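Local coordinates for putative NADPH:quinone reductase (Bacillus thuringiensis, PDB 3GMS), which probably transfers hydride from NADPH to quinones as a member of the zinc-binding dehydrogenase family, although its true function is not established, at residues Arg38-Pro43 / Gly87-Pro92; Ala123-Asn128 / His286-Val291; Leu160-Ser165 / Glu183-Leu188; Lys311-Val316 / Val327-Tyr332. All coordinates share one frame; numbering follows the deposited sequence.

Interaction 1. Residues Arg38-Pro43 / Gly87-Pro92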
# COMPACT_ATOMS: atom_id res chain seq x y z
N ARG A 38 14.01 -0.11 17.06
CA ARG A 38 14.85 -1.14 16.41
C ARG A 38 13.92 -2.01 15.54
O ARG A 38 13.06 -2.70 16.07
CB ARG A 38 15.57 -2.02 17.47
CG ARG A 38 16.33 -3.24 16.86
CD ARG A 38 17.03 -4.13 17.94
NE ARG A 38 16.14 -4.40 19.07
CZ ARG A 38 15.32 -5.44 19.18
NH1 ARG A 38 15.24 -6.35 18.21
NH2 ARG A 38 14.56 -5.57 20.27
N MET A 39 14.11 -1.97 14.21
CA MET A 39 13.23 -2.70 13.26
C MET A 39 13.39 -4.22 13.30
O MET A 39 14.50 -4.74 13.49
CB MET A 39 13.49 -2.19 11.83
CG MET A 39 13.13 -0.68 11.61
SD MET A 39 11.48 -0.18 12.18
CE MET A 39 10.51 -1.01 10.85
N LEU A 40 12.27 -4.92 13.11
CA LEU A 40 12.26 -6.37 13.07
C LEU A 40 12.05 -6.77 11.64
O LEU A 40 12.87 -7.51 11.08
CB LEU A 40 11.12 -6.92 13.92
CG LEU A 40 11.25 -6.59 15.41
CD1 LEU A 40 9.94 -6.87 16.14
CD2 LEU A 40 12.35 -7.46 16.03
N VAL A 41 11.01 -6.21 11.01
CA VAL A 41 10.56 -6.74 9.69
C VAL A 41 10.01 -5.58 8.87
O VAL A 41 9.21 -4.78 9.36
CB VAL A 41 9.46 -7.80 9.84
CG1 VAL A 41 8.88 -8.25 8.46
CG2 VAL A 41 9.92 -9.00 10.67
N ARG A 42 10.42 -5.48 7.60
CA ARG A 42 9.69 -4.56 6.66
C ARG A 42 9.38 -5.34 5.39
O ARG A 42 10.22 -6.13 4.95
CB ARG A 42 10.52 -3.33 6.22
CG ARG A 42 11.49 -2.78 7.25
CD ARG A 42 12.83 -3.50 7.14
NE ARG A 42 13.88 -3.05 8.07
CZ ARG A 42 14.71 -3.85 8.72
NH1 ARG A 42 14.61 -5.18 8.67
NH2 ARG A 42 15.65 -3.32 9.51
N PRO A 43 8.23 -5.05 4.74
CA PRO A 43 7.96 -5.64 3.44
C PRO A 43 8.76 -4.86 2.40
O PRO A 43 9.16 -3.71 2.63
CB PRO A 43 6.46 -5.37 3.26
CG PRO A 43 6.29 -3.95 3.83
CD PRO A 43 7.23 -4.02 5.10
N GLY A 87 10.12 -0.66 24.81
CA GLY A 87 9.80 -2.07 24.87
C GLY A 87 8.58 -2.49 24.07
O GLY A 87 8.41 -3.68 23.82
N LYS A 88 7.75 -1.53 23.66
CA LYS A 88 6.49 -1.82 22.93
C LYS A 88 6.78 -2.11 21.45
O LYS A 88 7.69 -1.53 20.90
CB LYS A 88 5.52 -0.64 23.01
CG LYS A 88 4.89 -0.37 24.40
CD LYS A 88 3.77 -1.34 24.75
CE LYS A 88 3.06 -0.93 26.05
NZ LYS A 88 4.05 -0.79 27.16
N ARG A 89 6.02 -3.02 20.83
CA ARG A 89 6.07 -3.25 19.38
C ARG A 89 5.15 -2.24 18.68
O ARG A 89 3.99 -2.09 19.05
CB ARG A 89 5.60 -4.68 19.01
CG ARG A 89 6.68 -5.52 18.29
CD ARG A 89 6.24 -6.90 17.73
NE ARG A 89 5.00 -7.31 18.34
CZ ARG A 89 3.99 -7.84 17.67
NH1 ARG A 89 2.87 -8.09 18.30
NH2 ARG A 89 4.09 -8.07 16.36
N VAL A 90 5.70 -1.57 17.67
CA VAL A 90 5.05 -0.43 17.03
C VAL A 90 5.36 -0.39 15.53
O VAL A 90 6.38 -0.93 15.10
CB VAL A 90 5.53 0.94 17.63
CG1 VAL A 90 5.30 0.98 19.16
CG2 VAL A 90 6.95 1.26 17.29
N LEU A 91 4.50 0.30 14.78
CA LEU A 91 4.89 0.72 13.42
C LEU A 91 5.43 2.16 13.48
O LEU A 91 4.67 3.08 13.82
CB LEU A 91 3.70 0.67 12.44
CG LEU A 91 2.81 -0.57 12.53
CD1 LEU A 91 1.63 -0.42 11.53
CD2 LEU A 91 3.58 -1.90 12.31
N PRO A 92 6.72 2.36 13.19
CA PRO A 92 7.19 3.76 13.26
C PRO A 92 7.03 4.50 11.91
O PRO A 92 7.97 4.54 11.10
CB PRO A 92 8.64 3.58 13.64
CG PRO A 92 9.07 2.27 13.01
CD PRO A 92 7.84 1.39 12.99

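Interaction 2. Residues Ala123-Asn128 / His286-Val291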
# COMPACT_ATOMS: atom_id res chain seq x y z
N ALA A 123 3.74 -5.87 9.73
CA ALA A 123 4.61 -5.20 8.78
C ALA A 123 3.87 -4.81 7.47
O ALA A 123 4.47 -4.16 6.59
CB ALA A 123 5.82 -6.12 8.49
N GLN A 124 2.63 -5.28 7.31
CA GLN A 124 1.83 -5.04 6.11
C GLN A 124 0.61 -4.18 6.37
O GLN A 124 -0.24 -3.98 5.47
CB GLN A 124 1.40 -6.37 5.47
CG GLN A 124 2.52 -7.25 4.96
CD GLN A 124 1.94 -8.55 4.44
OE1 GLN A 124 1.37 -8.57 3.36
NE2 GLN A 124 1.97 -9.59 5.25
N MET A 125 0.56 -3.59 7.58
CA MET A 125 -0.66 -2.92 8.05
C MET A 125 -0.95 -1.54 7.42
O MET A 125 -2.09 -1.08 7.44
CB MET A 125 -0.62 -2.78 9.58
CG MET A 125 -1.94 -2.30 10.30
SD MET A 125 -3.24 -3.59 10.40
CE MET A 125 -2.40 -4.80 11.36
N TYR A 126 0.08 -0.89 6.88
CA TYR A 126 -0.02 0.52 6.50
C TYR A 126 -0.44 0.73 5.07
O TYR A 126 -1.57 1.06 4.79
CB TYR A 126 1.31 1.20 6.81
CG TYR A 126 1.44 2.68 6.43
CD1 TYR A 126 0.33 3.56 6.40
CD2 TYR A 126 2.72 3.19 6.19
CE1 TYR A 126 0.51 4.91 6.08
CE2 TYR A 126 2.92 4.54 5.88
CZ TYR A 126 1.80 5.39 5.83
OH TYR A 126 1.99 6.72 5.52
N ILE A 127 0.45 0.52 4.11
CA ILE A 127 0.22 1.10 2.81
C ILE A 127 -1.03 0.56 2.07
O ILE A 127 -1.89 1.35 1.69
CB ILE A 127 1.49 0.93 1.90
CG1 ILE A 127 2.65 1.78 2.47
CG2 ILE A 127 1.20 1.41 0.48
CD1 ILE A 127 2.41 3.27 2.42
N ASN A 128 -1.10 -0.75 1.88
CA ASN A 128 -2.25 -1.33 1.19
C ASN A 128 -3.58 -1.28 1.99
O ASN A 128 -4.60 -0.88 1.38
CB ASN A 128 -1.90 -2.73 0.66
CG ASN A 128 -0.83 -2.66 -0.39
OD1 ASN A 128 -0.87 -1.77 -1.23
ND2 ASN A 128 0.18 -3.54 -0.32
N HIS A 286 -8.87 0.71 14.04
CA HIS A 286 -9.89 0.02 13.32
C HIS A 286 -9.41 -1.12 12.44
O HIS A 286 -10.00 -2.21 12.46
CB HIS A 286 -10.78 0.96 12.50
CG HIS A 286 -11.98 0.27 11.96
ND1 HIS A 286 -12.99 -0.20 12.78
CD2 HIS A 286 -12.27 -0.17 10.71
CE1 HIS A 286 -13.89 -0.83 12.04
NE2 HIS A 286 -13.48 -0.83 10.79
N LEU A 287 -8.35 -0.87 11.68
CA LEU A 287 -7.76 -1.92 10.84
C LEU A 287 -7.25 -3.05 11.73
O LEU A 287 -7.47 -4.21 11.42
CB LEU A 287 -6.59 -1.36 10.02
CG LEU A 287 -6.92 -0.30 8.97
CD1 LEU A 287 -5.60 0.33 8.49
CD2 LEU A 287 -7.62 -0.93 7.82
N ILE A 288 -6.63 -2.69 12.86
CA ILE A 288 -6.09 -3.69 13.80
C ILE A 288 -7.24 -4.59 14.31
O ILE A 288 -7.10 -5.81 14.33
CB ILE A 288 -5.32 -3.02 14.93
CG1 ILE A 288 -3.96 -2.50 14.40
CG2 ILE A 288 -5.18 -3.96 16.15
CD1 ILE A 288 -3.26 -1.55 15.39
N ARG A 289 -8.38 -3.99 14.69
CA ARG A 289 -9.56 -4.79 15.07
C ARG A 289 -10.01 -5.74 13.97
O ARG A 289 -10.31 -6.90 14.24
CB ARG A 289 -10.75 -3.93 15.50
CG ARG A 289 -10.46 -2.91 16.54
CD ARG A 289 -9.70 -3.43 17.73
NE ARG A 289 -9.56 -2.33 18.67
CZ ARG A 289 -8.53 -1.50 18.73
NH1 ARG A 289 -7.47 -1.68 17.95
NH2 ARG A 289 -8.54 -0.51 19.63
N LEU A 290 -10.02 -5.26 12.71
CA LEU A 290 -10.42 -6.07 11.56
C LEU A 290 -9.49 -7.28 11.35
O LEU A 290 -9.94 -8.40 11.04
CB LEU A 290 -10.49 -5.25 10.27
CG LEU A 290 -11.65 -4.24 10.17
CD1 LEU A 290 -11.52 -3.38 8.93
CD2 LEU A 290 -13.03 -4.95 10.24
N VAL A 291 -8.20 -7.05 11.55
CA VAL A 291 -7.22 -8.14 11.50
C VAL A 291 -7.42 -9.10 12.68
O VAL A 291 -7.45 -10.32 12.48
CB VAL A 291 -5.78 -7.62 11.44
CG1 VAL A 291 -4.76 -8.81 11.45
CG2 VAL A 291 -5.58 -6.81 10.17

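Interaction 3. Residues Leu160-Ser165 / Glu183-Leu188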
# COMPACT_ATOMS: atom_id res chain seq x y z
N LEU A 160 -7.24 -7.10 -0.80
CA LEU A 160 -7.89 -6.38 0.28
C LEU A 160 -9.25 -5.80 -0.13
O LEU A 160 -10.22 -5.84 0.65
CB LEU A 160 -6.97 -5.29 0.86
CG LEU A 160 -5.61 -5.81 1.35
CD1 LEU A 160 -4.79 -4.69 1.94
CD2 LEU A 160 -5.74 -6.93 2.35
N PHE A 161 -9.33 -5.26 -1.34
CA PHE A 161 -10.62 -4.76 -1.83
C PHE A 161 -11.68 -5.89 -1.83
O PHE A 161 -12.84 -5.66 -1.48
CB PHE A 161 -10.45 -4.15 -3.22
CG PHE A 161 -9.85 -2.76 -3.22
CD1 PHE A 161 -10.51 -1.69 -2.61
CD2 PHE A 161 -8.64 -2.52 -3.86
CE1 PHE A 161 -9.94 -0.39 -2.61
CE2 PHE A 161 -8.08 -1.22 -3.87
CZ PHE A 161 -8.75 -0.15 -3.24
N ALA A 162 -11.25 -7.10 -2.18
CA ALA A 162 -12.16 -8.27 -2.19
C ALA A 162 -12.72 -8.50 -0.80
O ALA A 162 -13.92 -8.67 -0.61
CB ALA A 162 -11.46 -9.51 -2.71
N GLN A 163 -11.85 -8.46 0.21
CA GLN A 163 -12.33 -8.61 1.57
C GLN A 163 -13.18 -7.44 2.06
O GLN A 163 -14.20 -7.65 2.74
CB GLN A 163 -11.13 -8.82 2.52
CG GLN A 163 -10.37 -10.11 2.23
CD GLN A 163 -9.07 -10.17 3.02
OE1 GLN A 163 -9.08 -10.46 4.20
NE2 GLN A 163 -7.94 -9.87 2.36
N LEU A 164 -12.75 -6.21 1.77
CA LEU A 164 -13.56 -5.05 2.13
C LEU A 164 -14.98 -5.07 1.51
O LEU A 164 -15.93 -4.56 2.11
CB LEU A 164 -12.85 -3.75 1.76
CG LEU A 164 -11.68 -3.44 2.71
CD1 LEU A 164 -10.88 -2.27 2.11
CD2 LEU A 164 -12.15 -3.09 4.12
N SER A 165 -15.12 -5.68 0.34
CA SER A 165 -16.48 -5.77 -0.24
C SER A 165 -17.45 -6.54 0.70
O SER A 165 -18.63 -6.21 0.80
CB SER A 165 -16.46 -6.35 -1.65
OG SER A 165 -16.26 -7.76 -1.66
N GLU A 183 -9.05 -17.67 -8.22
CA GLU A 183 -9.59 -18.49 -7.13
C GLU A 183 -9.49 -17.77 -5.80
O GLU A 183 -10.46 -17.72 -5.05
CB GLU A 183 -8.93 -19.88 -7.06
CG GLU A 183 -9.34 -20.71 -5.81
CD GLU A 183 -10.80 -21.20 -5.85
OE1 GLU A 183 -11.42 -21.16 -6.94
OE2 GLU A 183 -11.33 -21.66 -4.80
N GLU A 184 -8.31 -17.18 -5.53
CA GLU A 184 -8.09 -16.49 -4.27
C GLU A 184 -9.06 -15.30 -4.16
O GLU A 184 -9.74 -15.16 -3.13
CB GLU A 184 -6.64 -16.04 -4.13
CG GLU A 184 -5.59 -17.19 -4.25
CD GLU A 184 -4.99 -17.37 -5.66
OE1 GLU A 184 -5.72 -17.73 -6.66
OE2 GLU A 184 -3.74 -17.19 -5.75
N LEU A 185 -9.16 -14.50 -5.22
CA LEU A 185 -10.10 -13.35 -5.20
C LEU A 185 -11.55 -13.76 -4.94
O LEU A 185 -12.23 -13.18 -4.08
CB LEU A 185 -9.98 -12.50 -6.47
CG LEU A 185 -8.65 -11.77 -6.65
CD1 LEU A 185 -8.54 -11.22 -8.02
CD2 LEU A 185 -8.58 -10.64 -5.55
N LEU A 186 -12.04 -14.79 -5.64
CA LEU A 186 -13.37 -15.28 -5.33
C LEU A 186 -13.55 -15.74 -3.88
O LEU A 186 -14.53 -15.36 -3.24
CB LEU A 186 -13.84 -16.38 -6.30
CG LEU A 186 -13.85 -15.93 -7.76
CD1 LEU A 186 -13.88 -17.15 -8.65
CD2 LEU A 186 -15.05 -15.00 -8.04
N ARG A 187 -12.60 -16.54 -3.37
CA ARG A 187 -12.60 -16.97 -1.97
C ARG A 187 -12.69 -15.83 -1.00
O ARG A 187 -13.41 -15.90 0.01
CB ARG A 187 -11.33 -17.75 -1.61
CG ARG A 187 -11.36 -19.17 -2.02
CD ARG A 187 -10.24 -19.95 -1.36
NE ARG A 187 -10.18 -21.28 -1.98
CZ ARG A 187 -9.48 -22.31 -1.52
NH1 ARG A 187 -8.76 -22.18 -0.41
NH2 ARG A 187 -9.50 -23.48 -2.16
N LEU A 188 -11.93 -14.77 -1.31
CA LEU A 188 -11.86 -13.62 -0.43
C LEU A 188 -13.10 -12.75 -0.53
O LEU A 188 -13.33 -11.91 0.32
CB LEU A 188 -10.59 -12.78 -0.70
CG LEU A 188 -9.30 -13.48 -0.23
CD1 LEU A 188 -8.08 -12.85 -0.84
CD2 LEU A 188 -9.19 -13.48 1.30

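Interaction 4. Residues Lys311-Val316 / Val327-Tyr332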
# COMPACT_ATOMS: atom_id res chain seq x y z
N LYS A 311 19.72 -6.31 -2.24
CA LYS A 311 19.73 -6.40 -3.69
C LYS A 311 19.10 -7.69 -4.20
O LYS A 311 18.33 -7.65 -5.15
CB LYS A 311 21.14 -6.22 -4.26
CG LYS A 311 21.61 -4.78 -4.15
CD LYS A 311 22.99 -4.63 -4.78
CE LYS A 311 23.31 -3.16 -4.99
NZ LYS A 311 24.46 -2.99 -5.96
N ALA A 312 19.42 -8.80 -3.56
CA ALA A 312 18.84 -10.11 -3.98
C ALA A 312 17.33 -10.08 -3.79
O ALA A 312 16.57 -10.54 -4.63
CB ALA A 312 19.46 -11.26 -3.19
N ALA A 313 16.91 -9.50 -2.68
CA ALA A 313 15.48 -9.42 -2.37
C ALA A 313 14.71 -8.61 -3.40
O ALA A 313 13.63 -8.99 -3.85
CB ALA A 313 15.28 -8.86 -0.93
N VAL A 314 15.29 -7.47 -3.78
CA VAL A 314 14.63 -6.60 -4.73
C VAL A 314 14.51 -7.28 -6.08
O VAL A 314 13.46 -7.21 -6.70
CB VAL A 314 15.29 -5.18 -4.78
CG1 VAL A 314 14.73 -4.39 -5.95
CG2 VAL A 314 14.99 -4.45 -3.46
N ASP A 315 15.56 -8.01 -6.49
CA ASP A 315 15.51 -8.77 -7.74
C ASP A 315 14.34 -9.77 -7.79
O ASP A 315 13.68 -9.91 -8.82
CB ASP A 315 16.86 -9.46 -7.96
CG ASP A 315 16.84 -10.38 -9.18
OD1 ASP A 315 16.80 -9.86 -10.32
OD2 ASP A 315 16.86 -11.61 -8.98
N VAL A 316 14.07 -10.43 -6.66
CA VAL A 316 12.92 -11.34 -6.57
C VAL A 316 11.62 -10.56 -6.78
O VAL A 316 10.74 -10.98 -7.57
CB VAL A 316 12.93 -12.11 -5.21
CG1 VAL A 316 11.64 -12.93 -5.01
CG2 VAL A 316 14.16 -13.03 -5.12
N VAL A 327 7.72 -10.33 -0.08
CA VAL A 327 9.10 -10.52 0.29
C VAL A 327 9.42 -9.54 1.42
O VAL A 327 8.96 -8.41 1.39
CB VAL A 327 10.02 -10.21 -0.91
CG1 VAL A 327 11.51 -10.39 -0.51
CG2 VAL A 327 9.64 -11.14 -2.10
N PHE A 328 10.15 -9.98 2.43
CA PHE A 328 10.49 -9.11 3.56
C PHE A 328 11.95 -9.00 3.83
O PHE A 328 12.72 -9.95 3.57
CB PHE A 328 9.83 -9.66 4.85
CG PHE A 328 8.33 -9.70 4.82
CD1 PHE A 328 7.57 -8.66 5.38
CD2 PHE A 328 7.66 -10.80 4.27
CE1 PHE A 328 6.19 -8.71 5.35
CE2 PHE A 328 6.24 -10.84 4.22
CZ PHE A 328 5.51 -9.80 4.77
N LEU A 329 12.32 -7.86 4.44
CA LEU A 329 13.67 -7.62 4.96
C LEU A 329 13.62 -7.74 6.44
O LEU A 329 12.86 -7.03 7.09
CB LEU A 329 14.13 -6.20 4.60
CG LEU A 329 14.37 -5.95 3.10
CD1 LEU A 329 14.48 -4.46 2.76
CD2 LEU A 329 15.56 -6.79 2.48
N THR A 330 14.41 -8.67 6.99
CA THR A 330 14.21 -8.99 8.40
C THR A 330 15.50 -8.67 9.15
O THR A 330 16.59 -8.63 8.55
CB THR A 330 13.78 -10.47 8.62
OG1 THR A 330 14.84 -11.33 8.19
CG2 THR A 330 12.47 -10.82 7.88
N SER A 331 15.38 -8.43 10.45
CA SER A 331 16.55 -8.05 11.25
C SER A 331 16.52 -8.67 12.64
O SER A 331 16.79 -7.99 13.61
CB SER A 331 16.61 -6.52 11.39
OG SER A 331 17.02 -5.90 10.18
N TYR A 332 16.20 -9.95 12.73
CA TYR A 332 16.04 -10.57 14.03
C TYR A 332 17.37 -10.82 14.76
O TYR A 332 18.36 -11.05 14.07
CB TYR A 332 15.27 -11.88 13.87
CG TYR A 332 13.79 -11.68 13.57
CD1 TYR A 332 13.26 -11.97 12.32
CD2 TYR A 332 12.92 -11.21 14.56
CE1 TYR A 332 11.88 -11.79 12.04
CE2 TYR A 332 11.55 -11.04 14.31
CZ TYR A 332 11.04 -11.35 13.05
OH TYR A 332 9.70 -11.17 12.82

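Interaction 1. Residues Arg38-Pro43 / Gly87-Pro92
M39 and P92 make the close part of this contact, with the sulfur SD of M39 lying 3.5 Å from CG of P92 and 4.0 Å from CD of P92. The sulfur thus sits against the CG-CD corner of the pyrrolidine ring, and the terminal methyl CE lies a little further off, 4.2 Å from the same CD. The M39 chain reaches this position by folding back: chi1 -64° sets CG beside the backbone N, and further bends at chi2 and chi3 bring the thioether round toward the ring. The P92 side chain leaves its backbone in the direction of segment 38-43, and both residues are buried.

The other end is looser. There L40 CD1 meets R89 CD at 4.0 Å, one leucine methyl laid at about a right angle across the aliphatic stem of a partly exposed arginine. The charged end of R89 is engaged elsewhere, in a salt bridge with D119 and a hydrogen bond to the carbonyl of I117.

The CA atoms of M39 and P92 are 8.8 Å apart, too far for neighbouring strands. Strand 71-77 pairs with both 34-43 and 89-92, in line with the curled sheet of a GroES-like domain. L40 and V41 both face V71 in a classic beta bulge, while V103 of strand 102-106 touches both M39 and P92.

Interaction 2. Residues Ala123-Asn128 / His286-Val291
M125, just ahead of helix 127-139, comes closest by backbone to L287 of helix 277-292, with 7.7 Å between their CA atoms; this leaves room for one layer of side chains. M125 supplies nearly all of its segment's share. Its CG stands opposite the backbone N (chi1 -170°), and the chain then bends at chi2 and chi3, turning the thioether end along the helix surface. The sulfur SD lies 4.0 Å from L287 CB as the two side chains pass in opposite directions. Beyond it, the methyl CE is 3.9 Å from V291 CG2 and 4.1 Å from I288 CG1, the isoleucine being crossed at about a right angle. M125 is therefore received by three residues spanning one turn of helix, and the side-chain contacts are all apolar. Its carbonyl oxygen faces L287 CD1 at 3.9 Å and is a buried acceptor for which the model offers no partner, a likely local cost of the packing.

The neighbouring Y126 holds the turn elsewhere, its N bonded to E69 and its hydroxyl to N272 of helix 268-274. V291 also packs on F298, while A123 and Q124 lie against F328 of strand 326-330, so the segment 123-128 is wedged between that strand and helix 277-292.

Interaction 3. Residues Leu160-Ser165 / Glu183-Leu188
The carbonyl oxygen of A162, which has L188 at its flank, is gripped by S165: the hydroxyl OG donates to it at 2.7 Å, and S165 N adds a weak bond. The hydroxyl stands 23° out of the carbonyl plane, the serine side chain folding back onto its own helix turn. The same A162 O lies 3.4 Å from L188 O. Two acceptors cannot bond, so this closeness reflects the tight approach of the backbones.

That approach depends on A162, whose small side chain points at the second helix. Its CB meets L188 CB at 3.9 Å and L185 CD2 at 4.2 Å, and the axes of the two short helical segments come within 8.6 Å at 24°, close to parallel. L188 makes the other main contact, with Q163. The methyl CD2 of L188 sits over one face of the Q163 amide, 3.7 Å from Q163 CD and as near to Q163 CG, the two side chains crossing at a slant. The amide is held by others: OE1 accepts from the backbone N of R297, and NE2 donates to the carbonyl of H159. On the outer side of helix 182-188, R187 NE makes a salt bridge to E183 OE2 at 3.1 Å, nearly straight and in the guanidinium plane.

Strand 171-176 joins the two helices along the chain, and both lean on it, A162 through L172 and L185 through A174 and T176. This is the successive beta-alpha pattern of a Rossmann domain. From the other side of helix 156-168, F161 and L164 pack on helix 127-139.

Interaction 4. Residues Lys311-Val316 / Val327-Tyr332
A313 and V327 face each other directly, both side chains aimed across the gap between helix and strand, and the two remaining contacts of this apolar interface are arranged about them. The single methyl of A313 divides its contact between two partners on the strand: its CB lies 4.1 Å from V327 CG1 and 4.0 Å from L329 CD2. L329 starts out at an angle to the helix, and its CG, set beside the backbone N (chi1 -68°), carries CD2 inward to the alanine. One turn further along the helix V316 meets the other branch of V327, with CG1 of V316 4.0 Å from CG2 of V327. With CG1 opposite its backbone N and CG2 beside it, V327 turns one methyl to A313 and the other to V316, whose side chain it meets at a slant. F328, between the two contacting strand residues, turns the other way, toward V41 and P43.

The segment axes approach to 8.9 Å at 167°, nearly antiparallel, with A313 and V327 where the CA atoms are nearest. Y305 of strand 301-306 touches both A313 and V316 as well. Strands 301-306 and 326-330 are parallel neighbours, and helix 310-318 packs against them as the connecting helix of a beta-alpha-beta crossover.

Along the chain interaction 1 comes first, interaction 2 closes a long loop that holds interaction 3 inside it, and interaction 4 follows near the C terminus. Interactions 1 and 4 share one mixed sheet: strands 34-43 and 326-330 are neighbours, joined by probable hydrogen bonds L40 O to S331 N and R42 O to L329 N, each 2.8 Å. Interaction 2 lies between the parts, its centre 14 Å from that of interaction 1 and 16 Å from that of interaction 3, touching both. Interactions 1 and 3, 28 Å apart by centres, do not touch. The C-terminal strand thus completes the GroES-like part, while interaction 2 links it to the Rossmann part.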